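Local coordinates for type I polyketide synthase PikAII (Streptomyces venezuelae, PDB 3QP9), which belongs to the C2-type ketoreductases of modular polyketide synthases, which probably epimerise the alpha-substituent of a beta-keto intermediate instead of reducing it, at residues 25-33 with 483-493; 183-191 with 498-506. One frame throughout, in Å; residues are numbered along the deposited sequence.

Overall arrangement
Both contacts tie the C-terminal part of the chain to residues from far earlier in the sequence. In contact 1, strand 485-488 pairs with the N-terminal strand 29-36, which on its other side meets strand 227-235; the junction therefore lies between two Rossmann-like halves, as in other modular ketoreductases. Contact 2 follows directly along the chain: residues 498-506, the end of helix 493-501 and the segment after it, reach the turn joining helix 170-185 to strand 190-196 in the first half. Their centres are about 22 Å apart, and about 15 and 18 Å respectively from the centre of the chain. W493 O of contact 1 packs 3.6 Å from P498 CD of contact 2, within the same helix.

Contact 1 of 2, residues 25-33 with 483-493; sequences QDSWRYRID and DTAVTIADVDW
Y30 and T487 form the hydrogen-bonded antiparallel pair between strands 29-33 and 485-488: T487 N donates to Y30 O at 2.8 Å, and Y30 N returns a bond to T487 O. Two residues away on each segment, past the non-hydrogen-bonded pair R29 and I488, A489 N donates to W28 O. The side chain of Y30 can be followed outward. Its CB lies 3.9 Å from T487 CB. With CG beside the backbone N (chi1 -59°), the ring runs alongside A489, with CD1 near T487 O and A489 O at the ring edge 3.5 Å from CE1. On one face sits W493, presenting its edge through CZ2 to CE2 and CZ in an offset edge-to-face pair with planes at 72°. At the tip, W493 NE1 donates to Y30 OH at 2.9 Å in a nearly straight bond of 163°, and the hydroxyl donates to a water 2.7 Å from OH. That water accepts from V491 N as well and donates to the S27 and A489 carbonyls.

The side chains of R29 and I488 leave by the other face of the sheet. R29 bends at chi3 and forms a salt bridge in which NH2 and NH1 meet one oxygen end-on, D483 OD2, at 2.7 and 2.8 Å; guanidinium and carboxylate are nearly coplanar, with V486 CG2 over the guanidinium. R29 NE bonds to A236 O. Ahead of the strand, W28 carries D490 CB over its five-membered ring, a CH-pi contact 3.9 Å from the centroid, and Q25 CA over the opposite face. A second water links W28 NE1 to D490 OD2.

The Y30 hydroxyl thus both accepts and donates, which fixes its rotation, while R29 probably stabilises the negative charge of D483 just before strand 485-488.

Contact 2 of 2, residues 183-191 with 498-506; sequences ALEHPERWG and PGFTTARPG
The turn between helix 170-185 and strand 190-196 is entered by R504 from the segment after helix 493-501, and backbone carbonyls of the turn and of the start of the strand close round the guanidinium. R504 has CG anti to the backbone N (chi1 166°), bends at chi2 and then runs extended past the helix end, its CD 3.4 Å from A183 O and 3.9 Å from P187 CB. Its NH2 donates to W190 O at 2.8 Å, tilted from the carbonyl plane, and more weakly to P187 O; NH1 makes a weak bond to G191 O at 3.3 Å. All three oxygens lie at the edge of the guanidinium, near its plane, while A183 CB rests over one face. NH1 also meets the edge of the W190 indole, 3.7 Å from CD1, with the two planes 61° apart. A salt bridge from NH1 to D219 OD2 probably balances the charge of the arginine.

On helix 493-501 itself the contact is apolar: L184 crosses F500 at about a right angle, with CD1 3.8 Å from F500 CE1 and CD2 over the ring face. Further along the chain, A503 CB meets P187 CG at 4.3 Å.

R189 and G191 are backbone-bonded to L151 on the adjoining parallel strand. The element that receives R504 is a helix-to-strand turn of the kind found throughout Rossmann-like folds.

Contact 1 of 2, residues 25-33 with 483-493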
ATOM      1  N   GLN A  25      17.641  -9.401  14.011  1.00 54.64           N
ATOM      2  CA  GLN A  25      16.873  -8.316  13.382  1.00 51.93           C
ATOM      3  C   GLN A  25      17.461  -7.993  11.980  1.00 49.83           C
ATOM      4  O   GLN A  25      16.796  -7.381  11.156  1.00 46.31           O
ATOM      5  CB  GLN A  25      16.755  -7.005  14.205  1.00 52.57           C
ATOM      6  CG  GLN A  25      17.965  -6.030  14.173  1.00 52.27           C
ATOM      7  CD  GLN A  25      18.838  -6.070  15.456  1.00 51.04           C
ATOM      8  OE1 GLN A  25      19.683  -5.214  15.659  1.00 52.14           O
ATOM      9  NE2 GLN A  25      18.638  -7.062  16.281  1.00 48.00           N
ATOM     10  N   ASP A  26      18.701  -8.398  11.710  1.00 47.66           N
ATOM     11  CA  ASP A  26      19.089  -8.357  10.316  1.00 47.08           C
ATOM     12  C   ASP A  26      18.351  -9.466   9.550  1.00 43.51           C
ATOM     13  O   ASP A  26      18.267  -9.452   8.337  1.00 43.26           O
ATOM     14  CB  ASP A  26      20.608  -8.340  10.122  1.00 49.31           C
ATOM     15  CG  ASP A  26      21.013  -7.372   9.023  1.00 53.98           C
ATOM     16  OD1 ASP A  26      21.494  -6.228   9.334  1.00 59.95           O
ATOM     17  OD2 ASP A  26      20.777  -7.734   7.843  1.00 52.38           O
ATOM     18  N   SER A  27      17.768 -10.413  10.263  1.00 39.76           N
ATOM     19  CA  SER A  27      16.966 -11.402   9.585  1.00 37.03           C
ATOM     20  C   SER A  27      15.515 -10.928   9.563  1.00 33.48           C
ATOM     21  O   SER A  27      14.664 -11.648   9.122  1.00 32.44           O
ATOM     22  CB  SER A  27      17.060 -12.782  10.263  1.00 37.48           C
ATOM     23  OG  SER A  27      16.490 -12.648  11.572  1.00 40.39           O
ATOM     24  N   TRP A  28      15.233  -9.695   9.986  1.00 31.60           N
ATOM     25  CA  TRP A  28      13.863  -9.141   9.826  1.00 29.85           C
ATOM     26  C   TRP A  28      13.690  -8.298   8.537  1.00 27.96           C
ATOM     27  O   TRP A  28      12.607  -7.794   8.324  1.00 24.96           O
ATOM     28  CB  TRP A  28      13.489  -8.218  11.017  1.00 28.31           C
ATOM     29  CG  TRP A  28      13.499  -8.865  12.357  1.00 29.25           C
ATOM     30  CD1 TRP A  28      13.665 -10.178  12.646  1.00 28.14           C
ATOM     31  CD2 TRP A  28      13.227  -8.212  13.591  1.00 25.74           C
ATOM     32  NE1 TRP A  28      13.623 -10.353  14.009  1.00 30.30           N
ATOM     33  CE2 TRP A  28      13.284  -9.181  14.603  1.00 30.30           C
ATOM     34  CE3 TRP A  28      12.998  -6.878  13.949  1.00 28.99           C
ATOM     35  CZ2 TRP A  28      13.076  -8.872  15.979  1.00 30.44           C
ATOM     36  CZ3 TRP A  28      12.771  -6.577  15.316  1.00 32.02           C
ATOM     37  CH2 TRP A  28      12.799  -7.592  16.298  1.00 31.32           C
ATOM     38  N   ARG A  29      14.766  -8.069   7.758  1.00 25.55           N
ATOM     39  CA  ARG A  29      14.652  -7.214   6.575  1.00 25.14           C
ATOM     40  C   ARG A  29      14.214  -7.923   5.309  1.00 24.81           C
ATOM     41  O   ARG A  29      14.807  -8.917   4.920  1.00 24.37           O
ATOM     42  CB  ARG A  29      16.020  -6.491   6.304  1.00 24.63           C
ATOM     43  CG  ARG A  29      16.504  -5.647   7.422  1.00 25.71           C
ATOM     44  CD  ARG A  29      18.044  -5.220   7.123  1.00 26.83           C
ATOM     45  NE  ARG A  29      18.162  -4.777   5.726  1.00 25.58           N
ATOM     46  CZ  ARG A  29      17.798  -3.564   5.283  1.00 31.32           C
ATOM     47  NH1 ARG A  29      17.949  -3.242   3.999  1.00 29.90           N
ATOM     48  NH2 ARG A  29      17.416  -2.602   6.140  1.00 25.59           N
ATOM     49  N   TYR A  30      13.095  -7.444   4.682  1.00 25.69           N
ATOM     50  CA  TYR A  30      12.549  -8.012   3.430  1.00 21.51           C
ATOM     51  C   TYR A  30      12.331  -6.899   2.500  1.00 20.65           C
ATOM     52  O   TYR A  30      12.291  -5.720   2.944  1.00 19.56           O
ATOM     53  CB  TYR A  30      11.197  -8.768   3.647  1.00 20.82           C
ATOM     54  CG  TYR A  30      11.401  -9.902   4.629  1.00 24.14           C
ATOM     55  CD1 TYR A  30      11.317  -9.669   6.002  1.00 24.12           C
ATOM     56  CD2 TYR A  30      11.857 -11.120   4.201  1.00 28.06           C
ATOM     57  CE1 TYR A  30      11.562 -10.697   6.968  1.00 27.52           C
ATOM     58  CE2 TYR A  30      12.063 -12.202   5.164  1.00 25.46           C
ATOM     59  CZ  TYR A  30      11.942 -11.921   6.519  1.00 23.52           C
ATOM     60  OH  TYR A  30      12.172 -12.933   7.401  1.00 27.21           O
ATOM     61  N   ARG A  31      12.165  -7.201   1.217  1.00 20.87           N
ATOM     62  CA  ARG A  31      11.728  -6.100   0.333  1.00 21.85           C
ATOM     63  C   ARG A  31      10.986  -6.695  -0.777  1.00 21.35           C
ATOM     64  O   ARG A  31      11.095  -7.927  -1.045  1.00 23.26           O
ATOM     65  CB  ARG A  31      12.995  -5.370  -0.232  1.00 23.78           C
ATOM     66  CG  ARG A  31      14.037  -6.332  -0.953  1.00 30.61           C
ATOM     67  CD  ARG A  31      15.049  -5.638  -1.996  1.00 38.75           C
ATOM     68  NE  ARG A  31      16.321  -6.341  -1.923  1.00 45.40           N
ATOM     69  CZ  ARG A  31      16.766  -7.310  -2.716  1.00 49.52           C
ATOM     70  NH1 ARG A  31      17.935  -7.858  -2.430  1.00 55.47           N
ATOM     71  NH2 ARG A  31      16.128  -7.720  -3.790  1.00 49.68           N
ATOM     72  N   ILE A  32      10.356  -5.854  -1.584  1.00 22.76           N
ATOM     73  CA  ILE A  32       9.621  -6.337  -2.772  1.00 23.97           C
ATOM     74  C   ILE A  32      10.467  -6.324  -4.042  1.00 25.63           C
ATOM     75  O   ILE A  32      11.073  -5.345  -4.356  1.00 26.82           O
ATOM     76  CB  ILE A  32       8.254  -5.572  -2.979  1.00 23.58           C
ATOM     77  CG1 ILE A  32       7.202  -6.006  -1.905  1.00 21.15           C
ATOM     78  CG2 ILE A  32       7.603  -5.809  -4.413  1.00 27.68           C
ATOM     79  CD1 ILE A  32       6.754  -7.461  -2.006  1.00 22.66           C
ATOM     80  N   ASP A  33      10.587  -7.458  -4.735  1.00 24.71           N
ATOM     81  CA  ASP A  33      11.402  -7.452  -5.983  1.00 29.02           C
ATOM     82  C   ASP A  33      10.437  -7.846  -7.104  1.00 26.27           C
ATOM     83  O   ASP A  33       9.363  -8.380  -6.825  1.00 24.25           O
ATOM     84  CB  ASP A  33      12.550  -8.472  -5.881  1.00 28.86           C
ATOM     85  CG  ASP A  33      13.813  -7.932  -6.462  1.00 41.91           C
ATOM     86  OD1 ASP A  33      14.884  -8.089  -5.810  1.00 49.45           O
ATOM     87  OD2 ASP A  33      13.745  -7.273  -7.549  1.00 51.60           O
ATOM     88  N   ASP A 483      17.867   2.934   2.595  1.00 31.72           N
ATOM     89  CA  ASP A 483      16.612   2.290   2.185  1.00 30.76           C
ATOM     90  C   ASP A 483      15.502   3.298   1.967  1.00 30.45           C
ATOM     91  O   ASP A 483      15.306   4.240   2.803  1.00 29.33           O
ATOM     92  CB  ASP A 483      16.165   1.333   3.277  1.00 32.08           C
ATOM     93  CG  ASP A 483      16.977   0.029   3.300  1.00 35.15           C
ATOM     94  OD1 ASP A 483      17.580  -0.311   2.288  1.00 42.09           O
ATOM     95  OD2 ASP A 483      17.025  -0.659   4.319  1.00 44.91           O
ATOM     96  N   THR A 484      14.748   3.058   0.902  1.00 30.06           N
ATOM     97  CA  THR A 484      13.591   3.831   0.488  1.00 31.80           C
ATOM     98  C   THR A 484      12.299   3.023   0.705  1.00 29.59           C
ATOM     99  O   THR A 484      11.286   3.590   1.050  1.00 29.20           O
ATOM    100  CB  THR A 484      13.787   4.453  -0.941  1.00 34.68           C
ATOM    101  OG1 THR A 484      12.759   5.431  -1.197  1.00 47.13           O
ATOM    102  CG2 THR A 484      13.676   3.464  -1.958  1.00 29.80           C
ATOM    103  N   ALA A 485      12.337   1.691   0.613  1.00 28.73           N
ATOM    104  CA  ALA A 485      11.135   0.882   0.824  1.00 31.19           C
ATOM    105  C   ALA A 485      11.731  -0.416   1.380  1.00 31.84           C
ATOM    106  O   ALA A 485      12.562  -1.049   0.707  1.00 33.94           O
ATOM    107  CB  ALA A 485      10.402   0.675  -0.496  1.00 31.18           C
ATOM    108  N   VAL A 486      11.430  -0.755   2.631  1.00 29.03           N
ATOM    109  CA  VAL A 486      11.913  -2.009   3.212  1.00 25.44           C
ATOM    110  C   VAL A 486      10.768  -2.565   4.107  1.00 25.72           C
ATOM    111  O   VAL A 486       9.967  -1.810   4.592  1.00 25.41           O
ATOM    112  CB  VAL A 486      13.169  -1.754   4.015  1.00 24.48           C
ATOM    113  CG1 VAL A 486      12.893  -0.801   5.168  1.00 27.26           C
ATOM    114  CG2 VAL A 486      13.800  -3.092   4.496  1.00 24.59           C
ATOM    115  N   THR A 487      10.676  -3.869   4.280  1.00 25.32           N
ATOM    116  CA  THR A 487       9.719  -4.485   5.244  1.00 24.53           C
ATOM    117  C   THR A 487      10.534  -4.988   6.470  1.00 25.51           C
ATOM    118  O   THR A 487      11.483  -5.717   6.312  1.00 25.16           O
ATOM    119  CB  THR A 487       9.031  -5.680   4.623  1.00 24.60           C
ATOM    120  OG1 THR A 487       8.262  -5.186   3.564  1.00 26.10           O
ATOM    121  CG2 THR A 487       8.111  -6.467   5.627  1.00 26.29           C
ATOM    122  N   ILE A 488      10.076  -4.677   7.688  1.00 25.16           N
ATOM    123  CA  ILE A 488      10.769  -5.162   8.861  1.00 24.31           C
ATOM    124  C   ILE A 488       9.730  -6.016   9.593  1.00 25.05           C
ATOM    125  O   ILE A 488       8.772  -5.497  10.105  1.00 25.01           O
ATOM    126  CB  ILE A 488      11.181  -4.020   9.697  1.00 23.86           C
ATOM    127  CG1 ILE A 488      12.140  -3.150   8.837  1.00 25.15           C
ATOM    128  CG2 ILE A 488      12.002  -4.572  10.991  1.00 25.35           C
ATOM    129  CD1 ILE A 488      12.718  -2.011   9.613  1.00 33.35           C
ATOM    130  N   ALA A 489       9.996  -7.300   9.703  1.00 25.06           N
ATOM    131  CA  ALA A 489       9.038  -8.197  10.310  1.00 26.39           C
ATOM    132  C   ALA A 489       9.756  -9.462  10.852  1.00 26.68           C
ATOM    133  O   ALA A 489      10.778  -9.888  10.297  1.00 26.43           O
ATOM    134  CB  ALA A 489       7.962  -8.537   9.253  1.00 26.46           C
ATOM    135  N   ASP A 490       9.294  -9.987  11.991  1.00 26.99           N
ATOM    136  CA  ASP A 490       9.880 -11.161  12.608  1.00 28.62           C
ATOM    137  C   ASP A 490       8.887 -12.261  12.282  1.00 29.69           C
ATOM    138  O   ASP A 490       7.817 -12.322  12.906  1.00 28.37           O
ATOM    139  CB  ASP A 490      10.009 -10.935  14.154  1.00 28.43           C
ATOM    140  CG  ASP A 490      10.698 -12.116  14.852  1.00 33.25           C
ATOM    141  OD1 ASP A 490      10.912 -13.152  14.182  1.00 37.63           O
ATOM    142  OD2 ASP A 490      11.053 -12.026  16.046  1.00 38.31           O
ATOM    143  N   VAL A 491       9.234 -13.105  11.299  1.00 29.57           N
ATOM    144  CA  VAL A 491       8.335 -14.069  10.713  1.00 31.24           C
ATOM    145  C   VAL A 491       8.982 -15.474  10.828  1.00 32.95           C
ATOM    146  O   VAL A 491      10.153 -15.660  10.456  1.00 32.82           O
ATOM    147  CB  VAL A 491       8.066 -13.743   9.205  1.00 30.37           C
ATOM    148  CG1 VAL A 491       6.865 -14.601   8.723  1.00 31.46           C
ATOM    149  CG2 VAL A 491       7.733 -12.252   8.964  1.00 29.15           C
ATOM    150  N   ASP A 492       8.270 -16.427  11.433  1.00 32.83           N
ATOM    151  CA  ASP A 492       8.587 -17.854  11.288  1.00 34.38           C
ATOM    152  C   ASP A 492       7.842 -18.321  10.028  1.00 33.19           C
ATOM    153  O   ASP A 492       6.665 -18.634  10.082  1.00 31.64           O
ATOM    154  CB  ASP A 492       8.108 -18.639  12.532  1.00 35.10           C
ATOM    155  CG  ASP A 492       8.223 -20.157  12.380  1.00 38.98           C
ATOM    156  OD1 ASP A 492       8.844 -20.737  11.437  1.00 37.91           O
ATOM    157  OD2 ASP A 492       7.615 -20.811  13.237  1.00 45.43           O
ATOM    158  N   TRP A 493       8.571 -18.386   8.915  1.00 31.95           N
ATOM    159  CA  TRP A 493       8.009 -18.769   7.626  1.00 33.41           C
ATOM    160  C   TRP A 493       7.423 -20.187   7.571  1.00 35.62           C
ATOM    161  O   TRP A 493       6.526 -20.435   6.805  1.00 35.22           O
ATOM    162  CB  TRP A 493       9.072 -18.540   6.500  1.00 33.26           C
ATOM    163  CG  TRP A 493       9.419 -17.073   6.399  1.00 29.47           C
ATOM    164  CD1 TRP A 493      10.557 -16.447   6.804  1.00 27.47           C
ATOM    165  CD2 TRP A 493       8.550 -16.047   5.911  1.00 28.90           C
ATOM    166  NE1 TRP A 493      10.485 -15.109   6.555  1.00 28.04           N
ATOM    167  CE2 TRP A 493       9.257 -14.825   6.013  1.00 26.04           C
ATOM    168  CE3 TRP A 493       7.258 -16.057   5.325  1.00 26.44           C
ATOM    169  CZ2 TRP A 493       8.694 -13.594   5.619  1.00 28.50           C
ATOM    170  CZ3 TRP A 493       6.694 -14.812   4.916  1.00 28.92           C
ATOM    171  CH2 TRP A 493       7.424 -13.625   5.039  1.00 26.12           C
TER
HETATM  172  O   HOH W   1      11.735 -12.237  10.008  1.00 33.31           O
HETATM  173  O   HOH W   2      13.742 -12.631  16.193  1.00 56.50           O

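Contact 2 of 2, residues 183-191 with 498-506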
ATOM      1  N   ALA A 183      -8.018 -11.156  -2.902  1.00 30.02           N
ATOM      2  CA  ALA A 183      -7.481 -12.503  -3.163  1.00 30.42           C
ATOM      3  C   ALA A 183      -7.594 -13.506  -2.015  1.00 30.57           C
ATOM      4  O   ALA A 183      -7.808 -14.731  -2.264  1.00 30.53           O
ATOM      5  CB  ALA A 183      -5.976 -12.445  -3.582  1.00 25.90           C
ATOM      6  N   LEU A 184      -7.346 -13.051  -0.789  1.00 30.74           N
ATOM      7  CA  LEU A 184      -7.343 -13.999   0.356  1.00 31.62           C
ATOM      8  C   LEU A 184      -8.747 -14.221   0.831  1.00 34.02           C
ATOM      9  O   LEU A 184      -9.101 -15.332   1.250  1.00 34.22           O
ATOM     10  CB  LEU A 184      -6.548 -13.472   1.523  1.00 34.10           C
ATOM     11  CG  LEU A 184      -5.063 -13.271   1.269  1.00 32.21           C
ATOM     12  CD1 LEU A 184      -4.369 -12.506   2.425  1.00 35.89           C
ATOM     13  CD2 LEU A 184      -4.465 -14.621   1.020  1.00 33.80           C
ATOM     14  N   GLU A 185      -9.570 -13.182   0.700  1.00 33.77           N
ATOM     15  CA  GLU A 185     -10.976 -13.262   1.128  1.00 34.49           C
ATOM     16  C   GLU A 185     -11.946 -13.881   0.114  1.00 34.69           C
ATOM     17  O   GLU A 185     -12.976 -14.468   0.494  1.00 33.92           O
ATOM     18  CB  GLU A 185     -11.470 -11.882   1.638  1.00 34.91           C
ATOM     19  CG  GLU A 185     -10.715 -11.303   2.867  1.00 31.89           C
ATOM     20  CD  GLU A 185     -11.322  -9.983   3.297  1.00 38.22           C
ATOM     21  OE1 GLU A 185     -12.199  -9.426   2.580  1.00 35.11           O
ATOM     22  OE2 GLU A 185     -10.895  -9.474   4.337  1.00 39.13           O
ATOM     23  N   HIS A 186     -11.680 -13.723  -1.177  1.00 33.25           N
ATOM     24  CA  HIS A 186     -12.537 -14.321  -2.208  1.00 33.85           C
ATOM     25  C   HIS A 186     -11.675 -15.106  -3.205  1.00 33.03           C
ATOM     26  O   HIS A 186     -11.542 -14.750  -4.392  1.00 32.49           O
ATOM     27  CB  HIS A 186     -13.370 -13.225  -2.903  1.00 34.76           C
ATOM     28  CG  HIS A 186     -14.185 -12.416  -1.956  1.00 37.97           C
ATOM     29  ND1 HIS A 186     -15.383 -12.877  -1.448  1.00 41.48           N
ATOM     30  CD2 HIS A 186     -14.004 -11.177  -1.437  1.00 39.72           C
ATOM     31  CE1 HIS A 186     -15.894 -11.973  -0.628  1.00 41.64           C
ATOM     32  NE2 HIS A 186     -15.079 -10.930  -0.597  1.00 43.80           N
ATOM     33  N   PRO A 187     -10.999 -16.125  -2.713  1.00 32.28           N
ATOM     34  CA  PRO A 187      -9.966 -16.698  -3.581  1.00 32.00           C
ATOM     35  C   PRO A 187     -10.497 -17.391  -4.859  1.00 33.50           C
ATOM     36  O   PRO A 187      -9.799 -17.490  -5.820  1.00 32.60           O
ATOM     37  CB  PRO A 187      -9.304 -17.734  -2.694  1.00 29.55           C
ATOM     38  CG  PRO A 187     -10.376 -18.016  -1.581  1.00 33.82           C
ATOM     39  CD  PRO A 187     -11.041 -16.724  -1.372  1.00 34.15           C
ATOM     40  N   GLU A 188     -11.754 -17.869  -4.854  1.00 33.69           N
ATOM     41  CA  GLU A 188     -12.288 -18.563  -6.000  1.00 35.35           C
ATOM     42  C   GLU A 188     -12.636 -17.589  -7.135  1.00 35.30           C
ATOM     43  O   GLU A 188     -12.810 -17.989  -8.275  1.00 35.14           O
ATOM     44  CB  GLU A 188     -13.534 -19.441  -5.537  1.00 35.70           C
ATOM     45  CG  GLU A 188     -14.900 -18.627  -5.187  1.00 41.50           C
ATOM     46  CD  GLU A 188     -14.790 -17.445  -4.108  1.00 46.53           C
ATOM     47  OE1 GLU A 188     -13.895 -17.409  -3.243  1.00 44.38           O
ATOM     48  OE2 GLU A 188     -15.649 -16.528  -4.114  1.00 52.25           O
ATOM     49  N   ARG A 189     -12.795 -16.303  -6.817  1.00 34.51           N
ATOM     50  CA  ARG A 189     -13.234 -15.355  -7.856  1.00 34.65           C
ATOM     51  C   ARG A 189     -12.291 -14.172  -8.120  1.00 31.94           C
ATOM     52  O   ARG A 189     -12.599 -13.301  -8.887  1.00 30.24           O
ATOM     53  CB  ARG A 189     -14.656 -14.871  -7.616  1.00 34.85           C
ATOM     54  CG  ARG A 189     -14.945 -14.390  -6.173  1.00 38.31           C
ATOM     55  CD  ARG A 189     -16.200 -13.594  -6.155  1.00 42.99           C
ATOM     56  NE  ARG A 189     -16.499 -12.952  -4.879  1.00 43.38           N
ATOM     57  CZ  ARG A 189     -16.565 -11.638  -4.709  1.00 39.32           C
ATOM     58  NH1 ARG A 189     -16.873 -11.128  -3.514  1.00 37.70           N
ATOM     59  NH2 ARG A 189     -16.350 -10.853  -5.754  1.00 36.56           N
ATOM     60  N   TRP A 190     -11.115 -14.194  -7.502  1.00 33.39           N
ATOM     61  CA  TRP A 190     -10.046 -13.203  -7.756  1.00 29.79           C
ATOM     62  C   TRP A 190      -9.037 -13.675  -8.828  1.00 29.89           C
ATOM     63  O   TRP A 190      -8.433 -14.752  -8.724  1.00 27.45           O
ATOM     64  CB  TRP A 190      -9.370 -12.840  -6.417  1.00 30.71           C
ATOM     65  CG  TRP A 190      -8.392 -11.636  -6.622  1.00 26.84           C
ATOM     66  CD1 TRP A 190      -7.039 -11.699  -6.747  1.00 30.32           C
ATOM     67  CD2 TRP A 190      -8.750 -10.258  -6.729  1.00 26.53           C
ATOM     68  NE1 TRP A 190      -6.490 -10.400  -6.908  1.00 24.94           N
ATOM     69  CE2 TRP A 190      -7.531  -9.506  -6.908  1.00 28.78           C
ATOM     70  CE3 TRP A 190      -9.960  -9.578  -6.686  1.00 29.30           C
ATOM     71  CZ2 TRP A 190      -7.528  -8.124  -7.080  1.00 24.95           C
ATOM     72  CZ3 TRP A 190      -9.984  -8.195  -6.797  1.00 28.84           C
ATOM     73  CH2 TRP A 190      -8.727  -7.462  -6.995  1.00 32.78           C
ATOM     74  N   GLY A 191      -8.882 -12.878  -9.874  1.00 27.52           N
ATOM     75  CA  GLY A 191      -7.976 -13.225 -10.947  1.00 26.72           C
ATOM     76  C   GLY A 191      -6.651 -12.606 -10.545  1.00 25.24           C
ATOM     77  O   GLY A 191      -5.711 -13.314 -10.139  1.00 24.39           O
ATOM     78  N   PRO A 498       2.538 -21.704   5.110  1.00 32.10           N
ATOM     79  CA  PRO A 498       1.298 -22.561   4.965  1.00 34.43           C
ATOM     80  C   PRO A 498       0.008 -21.789   5.342  1.00 35.27           C
ATOM     81  O   PRO A 498      -1.004 -21.912   4.611  1.00 33.72           O
ATOM     82  CB  PRO A 498       1.562 -23.811   5.852  1.00 35.91           C
ATOM     83  CG  PRO A 498       3.148 -23.859   5.971  1.00 35.26           C
ATOM     84  CD  PRO A 498       3.539 -22.320   5.978  1.00 34.34           C
ATOM     85  N   GLY A 499       0.052 -20.998   6.430  1.00 35.64           N
ATOM     86  CA  GLY A 499      -1.150 -20.247   6.876  1.00 37.64           C
ATOM     87  C   GLY A 499      -1.601 -19.227   5.804  1.00 37.03           C
ATOM     88  O   GLY A 499      -2.797 -19.042   5.574  1.00 36.16           O
ATOM     89  N   PHE A 500      -0.636 -18.600   5.134  1.00 34.29           N
ATOM     90  CA  PHE A 500      -0.922 -17.607   4.068  1.00 33.96           C
ATOM     91  C   PHE A 500      -1.528 -18.261   2.795  1.00 32.49           C
ATOM     92  O   PHE A 500      -2.188 -17.621   2.015  1.00 32.26           O
ATOM     93  CB  PHE A 500       0.402 -16.883   3.705  1.00 31.58           C
ATOM     94  CG  PHE A 500       0.220 -15.667   2.788  1.00 31.31           C
ATOM     95  CD1 PHE A 500      -0.476 -14.548   3.229  1.00 31.71           C
ATOM     96  CD2 PHE A 500       0.771 -15.648   1.524  1.00 30.50           C
ATOM     97  CE1 PHE A 500      -0.650 -13.441   2.397  1.00 25.80           C
ATOM     98  CE2 PHE A 500       0.621 -14.518   0.691  1.00 33.55           C
ATOM     99  CZ  PHE A 500      -0.116 -13.437   1.136  1.00 27.32           C
ATOM    100  N   THR A 501      -1.169 -19.500   2.516  1.00 32.95           N
ATOM    101  CA  THR A 501      -1.611 -20.111   1.246  1.00 34.44           C
ATOM    102  C   THR A 501      -2.697 -21.145   1.428  1.00 36.70           C
ATOM    103  O   THR A 501      -3.043 -21.827   0.454  1.00 37.86           O
ATOM    104  CB  THR A 501      -0.475 -20.749   0.436  1.00 33.33           C
ATOM    105  OG1 THR A 501       0.220 -21.729   1.236  1.00 29.02           O
ATOM    106  CG2 THR A 501       0.540 -19.648  -0.078  1.00 30.18           C
ATOM    107  N   THR A 502      -3.243 -21.212   2.643  1.00 38.42           N
ATOM    108  CA  THR A 502      -4.244 -22.243   2.971  1.00 41.97           C
ATOM    109  C   THR A 502      -5.492 -22.066   2.097  1.00 40.48           C
ATOM    110  O   THR A 502      -6.015 -23.049   1.595  1.00 41.89           O
ATOM    111  CB  THR A 502      -4.530 -22.399   4.523  1.00 43.26           C
ATOM    112  OG1 THR A 502      -3.335 -22.851   5.199  1.00 46.68           O
ATOM    113  CG2 THR A 502      -5.608 -23.462   4.817  1.00 45.21           C
ATOM    114  N   ALA A 503      -5.943 -20.836   1.892  1.00 38.91           N
ATOM    115  CA  ALA A 503      -7.120 -20.586   1.051  1.00 39.80           C
ATOM    116  C   ALA A 503      -6.818 -20.217  -0.394  1.00 38.52           C
ATOM    117  O   ALA A 503      -7.579 -20.536  -1.315  1.00 36.38           O
ATOM    118  CB  ALA A 503      -7.987 -19.497   1.679  1.00 41.40           C
ATOM    119  N   ARG A 504      -5.691 -19.547  -0.597  1.00 34.88           N
ATOM    120  CA  ARG A 504      -5.408 -19.003  -1.891  1.00 33.93           C
ATOM    121  C   ARG A 504      -3.982 -19.418  -2.262  1.00 33.48           C
ATOM    122  O   ARG A 504      -3.074 -19.020  -1.592  1.00 31.34           O
ATOM    123  CB  ARG A 504      -5.515 -17.444  -1.761  1.00 34.65           C
ATOM    124  CG  ARG A 504      -4.933 -16.639  -2.901  1.00 29.82           C
ATOM    125  CD  ARG A 504      -5.819 -16.730  -4.090  1.00 28.95           C
ATOM    126  NE  ARG A 504      -5.301 -15.976  -5.182  1.00 27.89           N
ATOM    127  CZ  ARG A 504      -5.965 -15.671  -6.314  1.00 31.39           C
ATOM    128  NH1 ARG A 504      -5.328 -14.911  -7.236  1.00 32.55           N
ATOM    129  NH2 ARG A 504      -7.232 -16.070  -6.526  1.00 32.04           N
ATOM    130  N   PRO A 505      -3.798 -20.226  -3.333  1.00 34.03           N
ATOM    131  CA  PRO A 505      -2.379 -20.409  -3.826  1.00 33.55           C
ATOM    132  C   PRO A 505      -1.782 -19.099  -4.334  1.00 31.07           C
ATOM    133  O   PRO A 505      -2.502 -18.233  -4.810  1.00 30.76           O
ATOM    134  CB  PRO A 505      -2.504 -21.386  -5.013  1.00 33.86           C
ATOM    135  CG  PRO A 505      -3.968 -21.824  -5.038  1.00 37.32           C
ATOM    136  CD  PRO A 505      -4.795 -21.044  -4.060  1.00 33.72           C
ATOM    137  N   GLY A 506      -0.464 -18.948  -4.244  1.00 28.64           N
ATOM    138  CA  GLY A 506       0.147 -17.798  -4.867  1.00 27.15           C
ATOM    139  C   GLY A 506       1.615 -17.975  -4.912  1.00 26.51           C
ATOM    140  O   GLY A 506       2.176 -18.999  -4.445  1.00 27.32           O
TER